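Long-range contacts in aldehyde dehydrogenase 12 (Zea mays, PDB 6D97), which probably oxidises L-glutamate gamma-semialdehyde with NAD+ as the last enzyme of proline catabolism in plants: residues A43-F48 / V227-E232; P219-D224 / M248-S253. All coordinates share one frame; numbering follows the deposited sequence.

Contact 1 of 2, residues A43-F48 / V227-E232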
loop_
_atom_site.group_PDB
_atom_site.type_symbol
_atom_site.label_atom_id
_atom_site.label_comp_id
_atom_site.label_asym_id
_atom_site.label_seq_id
_atom_site.Cartn_x
_atom_site.Cartn_y
_atom_site.Cartn_z
ATOM N N ALA A 43 39.608 27.583 7.997
ATOM C CA ALA A 43 38.806 27.263 6.829
ATOM C C ALA A 43 37.691 28.287 6.682
ATOM O O ALA A 43 37.354 29.007 7.625
ATOM C CB ALA A 43 38.211 25.855 6.936
ATOM N N GLU A 44 37.118 28.353 5.485
ATOM C CA GLU A 44 35.978 29.219 5.237
ATOM C C GLU A 44 34.808 28.408 4.699
ATOM O O GLU A 44 34.990 27.389 4.025
ATOM C CB GLU A 44 36.321 30.358 4.265
ATOM C CG GLU A 44 36.796 29.936 2.889
ATOM C CD GLU A 44 36.897 31.117 1.935
ATOM O OE1 GLU A 44 36.063 31.208 1.005
ATOM O OE2 GLU A 44 37.800 31.964 2.128
ATOM N N VAL A 45 33.605 28.868 5.027
ATOM C CA VAL A 45 32.360 28.264 4.568
ATOM C C VAL A 45 31.627 29.293 3.723
ATOM O O VAL A 45 31.412 30.428 4.165
ATOM C CB VAL A 45 31.481 27.803 5.743
ATOM C CG1 VAL A 45 30.201 27.154 5.227
ATOM C CG2 VAL A 45 32.257 26.854 6.624
ATOM N N GLN A 46 31.247 28.899 2.517
ATOM C CA GLN A 46 30.601 29.801 1.580
ATOM C C GLN A 46 29.139 29.428 1.402
ATOM O O GLN A 46 28.690 28.337 1.764
ATOM C CB GLN A 46 31.316 29.784 0.226
ATOM C CG GLN A 46 32.775 30.195 0.296
ATOM C CD GLN A 46 33.457 30.135 -1.050
ATOM O OE1 GLN A 46 34.017 29.108 -1.428
ATOM N NE2 GLN A 46 33.403 31.236 -1.789
ATOM N N ASN A 47 28.400 30.364 0.827
ATOM C CA ASN A 47 27.043 30.105 0.388
ATOM C C ASN A 47 27.056 29.604 -1.050
ATOM O O ASN A 47 28.024 29.785 -1.790
ATOM C CB ASN A 47 26.185 31.367 0.499
ATOM C CG ASN A 47 26.315 32.042 1.853
ATOM O OD1 ASN A 47 25.786 31.557 2.857
ATOM N ND2 ASN A 47 27.024 33.169 1.889
ATOM N N PHE A 48 25.961 28.959 -1.438
ATOM C CA PHE A 48 25.729 28.568 -2.820
ATOM C C PHE A 48 24.361 29.086 -3.225
ATOM O O PHE A 48 23.352 28.720 -2.614
ATOM C CB PHE A 48 25.805 27.049 -2.990
ATOM C CG PHE A 48 25.873 26.601 -4.419
ATOM C CD1 PHE A 48 27.080 26.593 -5.096
ATOM C CD2 PHE A 48 24.735 26.173 -5.081
ATOM C CE1 PHE A 48 27.150 26.174 -6.406
ATOM C CE2 PHE A 48 24.800 25.753 -6.391
ATOM C CZ PHE A 48 26.008 25.757 -7.055
ATOM N N VAL A 227 28.362 24.491 12.426
ATOM C CA VAL A 227 28.702 23.203 11.834
ATOM C C VAL A 227 28.444 23.145 10.338
ATOM O O VAL A 227 28.635 22.086 9.734
ATOM C CB VAL A 227 27.952 22.054 12.536
ATOM C CG1 VAL A 227 28.207 22.091 14.027
ATOM C CG2 VAL A 227 26.469 22.148 12.238
ATOM N N SER A 228 28.024 24.245 9.710
ATOM C CA SER A 228 27.601 24.202 8.314
ATOM C C SER A 228 28.726 23.824 7.363
ATOM O O SER A 228 28.457 23.603 6.177
ATOM C CB SER A 228 27.014 25.550 7.892
ATOM O OG SER A 228 27.963 26.595 8.028
ATOM N N ILE A 229 29.969 23.753 7.848
ATOM C CA ILE A 229 31.082 23.355 6.992
ATOM C C ILE A 229 30.869 21.946 6.466
ATOM O O ILE A 229 31.288 21.619 5.349
ATOM C CB ILE A 229 32.422 23.486 7.752
ATOM C CG1 ILE A 229 33.601 23.404 6.781
ATOM C CG2 ILE A 229 32.551 22.416 8.834
ATOM C CD1 ILE A 229 34.914 23.914 7.364
ATOM N N VAL A 230 30.184 21.102 7.241
ATOM C CA VAL A 230 30.012 19.703 6.861
ATOM C C VAL A 230 29.129 19.598 5.626
ATOM O O VAL A 230 29.508 18.994 4.616
ATOM C CB VAL A 230 29.433 18.895 8.033
ATOM C CG1 VAL A 230 29.138 17.471 7.591
ATOM C CG2 VAL A 230 30.396 18.915 9.206
ATOM N N MET A 231 27.933 20.192 5.689
ATOM C CA MET A 231 27.040 20.151 4.537
ATOM C C MET A 231 27.626 20.894 3.349
ATOM O O MET A 231 27.322 20.556 2.201
ATOM C CB MET A 231 25.672 20.729 4.891
ATOM C CG MET A 231 24.693 19.694 5.376
ATOM S SD MET A 231 24.608 18.210 4.351
ATOM C CE MET A 231 23.793 18.850 2.894
ATOM N N GLU A 232 28.461 21.904 3.597
ATOM C CA GLU A 232 29.126 22.587 2.495
ATOM C C GLU A 232 30.011 21.617 1.723
ATOM O O GLU A 232 29.976 21.572 0.487
ATOM C CB GLU A 232 29.940 23.768 3.025
ATOM C CG GLU A 232 30.179 24.853 1.991
ATOM C CD GLU A 232 31.645 25.142 1.761
ATOM O OE1 GLU A 232 32.036 26.324 1.835
ATOM O OE2 GLU A 232 32.407 24.187 1.506
#
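The N-terminal strand 43-49 here lies across the start of helix 229-240, the crossover helix of a beta-alpha-beta unit in the NAD-binding Rossmann fold. The two backbones come nearest at V45 and I229, with their CA atoms 5.6 Å apart. V45 carries the apolar part. Its CG1 stands anti to the backbone N (chi1 -179°), so the two methyls divide between neighbouring residues of the other segment. CG1 comes to 3.6 Å from S228 OG, while CG2 lies 3.6 Å from I229 CB. I229 crosses V45 at about a right angle and extends onward, placing its CD1 3.8 Å from A43 CB. The polar part belongs to E232. Its CG is anti to the backbone N (chi1 -156°) and the chain then bends at chi2, sliding past V45 in the opposite direction. OE1 thereby accepts the N-H of Q46 over 2.8 Å through its anti lone pair, nearly straight at 169°. This bond falls where the strand is interrupted, so a helix carboxylate satisfies a backbone N-H at the break. The same OE1 is 3.4 Å from V45 CA, and OE2 makes a salt bridge to R236 on the same helix; gripped at both oxygens, the carboxylate is fixed in rotation and is likely to remain ionised. An alanine in place of E232 would remove both oxygens and would probably leave Q46 N without this acceptor, R236 without this salt bridge, and V45 CG1 less well covered. S228 OG meets V45 beside its own hydrogen bond to N252 OD1. Together these contacts place a strand of the N-terminal sheet over the start of the crossover helix of the aldehyde dehydrogenase Rossmann fold.

Contact 2 of 2, residues P219-D224 / M248-S253; sequences PVLKVD and MDFINS. With NAD (nicotinamide-adenine-dinucleotide), chain E.
Strands 219-223 and 249-251 run parallel, their axes 4.6 Å apart at closest approach and inclined at 29°. They are the last pair at one edge of the five-stranded Rossmann sheet, joined through helix 229-240 in a beta-alpha-beta crossover. Three backbone bonds set the register, in which V220 pairs with D249 and L221 with F250. D249 N gives to P219 O and I251 N to L221 O, both in the carbonyl plane. The middle bond, L221 N to D249 O, is 2.9 Å long, yet its donor stands 32° above that plane. On the V220 face, V220 CG2 meets I251 CG2 at 3.7 Å, and F85 of helix 83-90 covers both residues. On the other face L221 and F250 run alongside each other in the same direction, with L221 CD2 4.1 Å from F250 CD1. V223 CG2 comes to the edge of that ring, near its plane. Helix 229-240 covers L221 with M231 and F250 with I235, while V223 meets P205 of helix 203-214. Beyond the paired region V223 N hydrogen-bonds to water 2, which in turn reaches I251 O. K222 leaves the sheet with CG anti to the backbone N (chi1 -176°) and bends at chi2 and chi4, which brings its amine back between S253 and the cofactor. NZ bonds to S253 O at 2.8 Å and to NAD O2B at 2.8 Å, with a weak bond to NAD O3B. A further NZ bond, 2.9 Å long, runs to water 1, which also accepts from S253 N and donates to V223 O.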
loop_
_atom_site.group_PDB
_atom_site.type_symbol
_atom_site.label_atom_id
_atom_site.label_comp_id
_atom_site.label_asym_id
_atom_site.label_seq_id
_atom_site.Cartn_x
_atom_site.Cartn_y
_atom_site.Cartn_z
ATOM N N PRO A 219 14.846 23.421 -2.804
ATOM C CA PRO A 219 15.061 23.879 -1.433
ATOM C C PRO A 219 16.185 24.890 -1.305
ATOM O O PRO A 219 17.134 24.928 -2.093
ATOM C CB PRO A 219 15.428 22.579 -0.707
ATOM C CG PRO A 219 16.187 21.815 -1.744
ATOM C CD PRO A 219 15.594 22.187 -3.091
ATOM N N VAL A 220 16.053 25.727 -0.284
ATOM C CA VAL A 220 17.162 26.497 0.257
ATOM C C VAL A 220 17.497 25.889 1.611
ATOM O O VAL A 220 16.609 25.697 2.453
ATOM C CB VAL A 220 16.830 27.998 0.362
ATOM C CG1 VAL A 220 15.606 28.243 1.244
ATOM C CG2 VAL A 220 18.037 28.767 0.871
ATOM N N LEU A 221 18.760 25.522 1.794
ATOM C CA LEU A 221 19.197 24.784 2.969
ATOM C C LEU A 221 20.010 25.693 3.879
ATOM O O LEU A 221 20.969 26.331 3.433
ATOM C CB LEU A 221 20.023 23.559 2.574
ATOM C CG LEU A 221 20.700 22.851 3.748
ATOM C CD1 LEU A 221 19.682 22.258 4.711
ATOM C CD2 LEU A 221 21.643 21.778 3.249
ATOM N N LYS A 222 19.622 25.749 5.148
ATOM C CA LYS A 222 20.341 26.517 6.155
ATOM C C LYS A 222 20.726 25.585 7.294
ATOM O O LYS A 222 19.856 24.965 7.916
ATOM C CB LYS A 222 19.491 27.682 6.667
ATOM C CG LYS A 222 20.205 28.600 7.645
ATOM C CD LYS A 222 19.459 28.665 8.965
ATOM C CE LYS A 222 20.062 29.699 9.901
ATOM N NZ LYS A 222 21.393 29.270 10.417
ATOM N N VAL A 223 22.025 25.485 7.557
ATOM C CA VAL A 223 22.559 24.703 8.664
ATOM C C VAL A 223 23.199 25.669 9.650
ATOM O O VAL A 223 23.782 26.682 9.244
ATOM C CB VAL A 223 23.574 23.648 8.175
ATOM C CG1 VAL A 223 24.123 22.825 9.337
ATOM C CG2 VAL A 223 22.926 22.744 7.131
ATOM N N ASP A 224 23.052 25.371 10.943
ATOM C CA ASP A 224 23.675 26.143 12.010
ATOM C C ASP A 224 25.118 26.463 11.660
ATOM O O ASP A 224 25.909 25.566 11.352
ATOM C CB ASP A 224 23.610 25.364 13.329
ATOM C CG ASP A 224 23.929 26.232 14.538
ATOM O OD1 ASP A 224 25.046 26.791 14.614
ATOM O OD2 ASP A 224 23.047 26.368 15.410
ATOM N N MET A 248 19.384 23.691 -5.992
ATOM C CA MET A 248 19.283 24.039 -4.581
ATOM C C MET A 248 20.200 25.209 -4.257
ATOM O O MET A 248 21.142 25.518 -4.992
ATOM C CB MET A 248 19.608 22.841 -3.674
ATOM C CG MET A 248 21.066 22.383 -3.685
ATOM S SD MET A 248 22.161 23.238 -2.524
ATOM C CE MET A 248 21.490 22.717 -0.948
ATOM N N ASP A 249 19.912 25.849 -3.124
ATOM C CA ASP A 249 20.719 26.934 -2.594
ATOM C C ASP A 249 21.149 26.606 -1.171
ATOM O O ASP A 249 20.504 25.822 -0.469
ATOM C CB ASP A 249 19.956 28.261 -2.612
ATOM C CG ASP A 249 19.578 28.689 -4.008
ATOM O OD1 ASP A 249 20.460 28.702 -4.890
ATOM O OD2 ASP A 249 18.392 28.999 -4.227
ATOM N N PHE A 250 22.237 27.242 -0.745
ATOM C CA PHE A 250 22.835 27.012 0.566
ATOM C C PHE A 250 23.108 28.369 1.198
ATOM O O PHE A 250 23.906 29.145 0.665
ATOM C CB PHE A 250 24.125 26.198 0.416
ATOM C CG PHE A 250 24.744 25.762 1.712
ATOM C CD1 PHE A 250 24.031 24.997 2.624
ATOM C CD2 PHE A 250 26.064 26.081 1.994
ATOM C CE1 PHE A 250 24.618 24.581 3.808
ATOM C CE2 PHE A 250 26.658 25.672 3.172
ATOM C CZ PHE A 250 25.937 24.919 4.082
ATOM N N ILE A 251 22.440 28.671 2.308
ATOM C CA ILE A 251 22.567 29.972 2.956
ATOM C C ILE A 251 23.111 29.777 4.366
ATOM O O ILE A 251 22.695 28.859 5.082
ATOM C CB ILE A 251 21.229 30.742 2.978
ATOM C CG1 ILE A 251 21.422 32.121 3.616
ATOM C CG2 ILE A 251 20.151 29.955 3.709
ATOM C CD1 ILE A 251 20.263 33.079 3.398
ATOM N N ASN A 252 24.059 30.626 4.749
ATOM C CA ASN A 252 24.554 30.704 6.115
ATOM C C ASN A 252 24.141 32.052 6.693
ATOM O O ASN A 252 24.342 33.089 6.053
ATOM C CB ASN A 252 26.076 30.547 6.172
ATOM C CG ASN A 252 26.562 29.230 5.587
ATOM O OD1 ASN A 252 26.716 28.240 6.299
ATOM N ND2 ASN A 252 26.841 29.227 4.290
ATOM N N SER A 253 23.554 32.033 7.885
ATOM C CA SER A 253 23.086 33.261 8.518
ATOM C C SER A 253 22.719 32.947 9.959
ATOM O O SER A 253 22.641 31.783 10.361
ATOM C CB SER A 253 21.884 33.862 7.783
ATOM O OG SER A 253 20.730 33.053 7.943
HETATM P PA NAD E . 17.728 26.189 17.325
HETATM O O1A NAD E . 16.175 26.354 17.303
HETATM O O2A NAD E . 18.539 27.042 18.169
HETATM O O5B NAD E . 18.508 26.435 16.094
HETATM C C5B NAD E . 18.388 25.551 15.006
HETATM C C4B NAD E . 18.464 26.232 13.643
HETATM O O4B NAD E . 17.404 27.145 13.425
HETATM C C3B NAD E . 19.759 26.939 13.404
HETATM O O3B NAD E . 20.172 26.774 12.103
HETATM C C2B NAD E . 19.408 28.339 13.672
HETATM O O2B NAD E . 20.246 29.194 12.993
HETATM C C1B NAD E . 18.015 28.382 13.167
HETATM N N9A NAD E . 17.187 29.435 13.715
HETATM C C8A NAD E . 17.158 29.922 15.009
HETATM N N7A NAD E . 16.224 30.876 15.098
HETATM C C5A NAD E . 15.602 31.034 13.864
HETATM C C6A NAD E . 14.593 31.842 13.374
HETATM N N6A NAD E . 13.957 32.790 14.246
HETATM N N1A NAD E . 14.211 31.747 12.092
HETATM C C2A NAD E . 14.791 30.862 11.241
HETATM N N3A NAD E . 15.785 30.050 11.685
HETATM C C4A NAD E . 16.200 30.114 12.967
HETATM O O3 NAD E . 18.316 24.904 17.727
HETATM P PN NAD E . 19.239 24.636 18.991
HETATM O O1N NAD E . 19.318 23.066 19.030
HETATM O O2N NAD E . 20.627 25.168 18.783
HETATM O O5D NAD E . 18.667 25.116 20.298
HETATM O O HOH W 1 23.956 29.367 9.002
HETATM O O HOH W 2 24.148 26.952 6.353
#

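The two contacts interleave along the chain in the order 43-48, 219-224, 227-232, 248-253, and their centres lie 10 Å apart. They share one beta-alpha-beta unit: contact 2 pairs its two strands, while contact 1 covers the start of the helix between them. They also touch directly. F48 O lies 2.6 Å from F250 N, a probable hydrogen bond, which brings strand 43-49 against the edge strand 249-251. The N-terminal sheet and the Rossmann sheet therefore meet beside the helix, with the side chain of S228 about 8 Å from the bound NAD and K222 of contact 2 touching the cofactor itself.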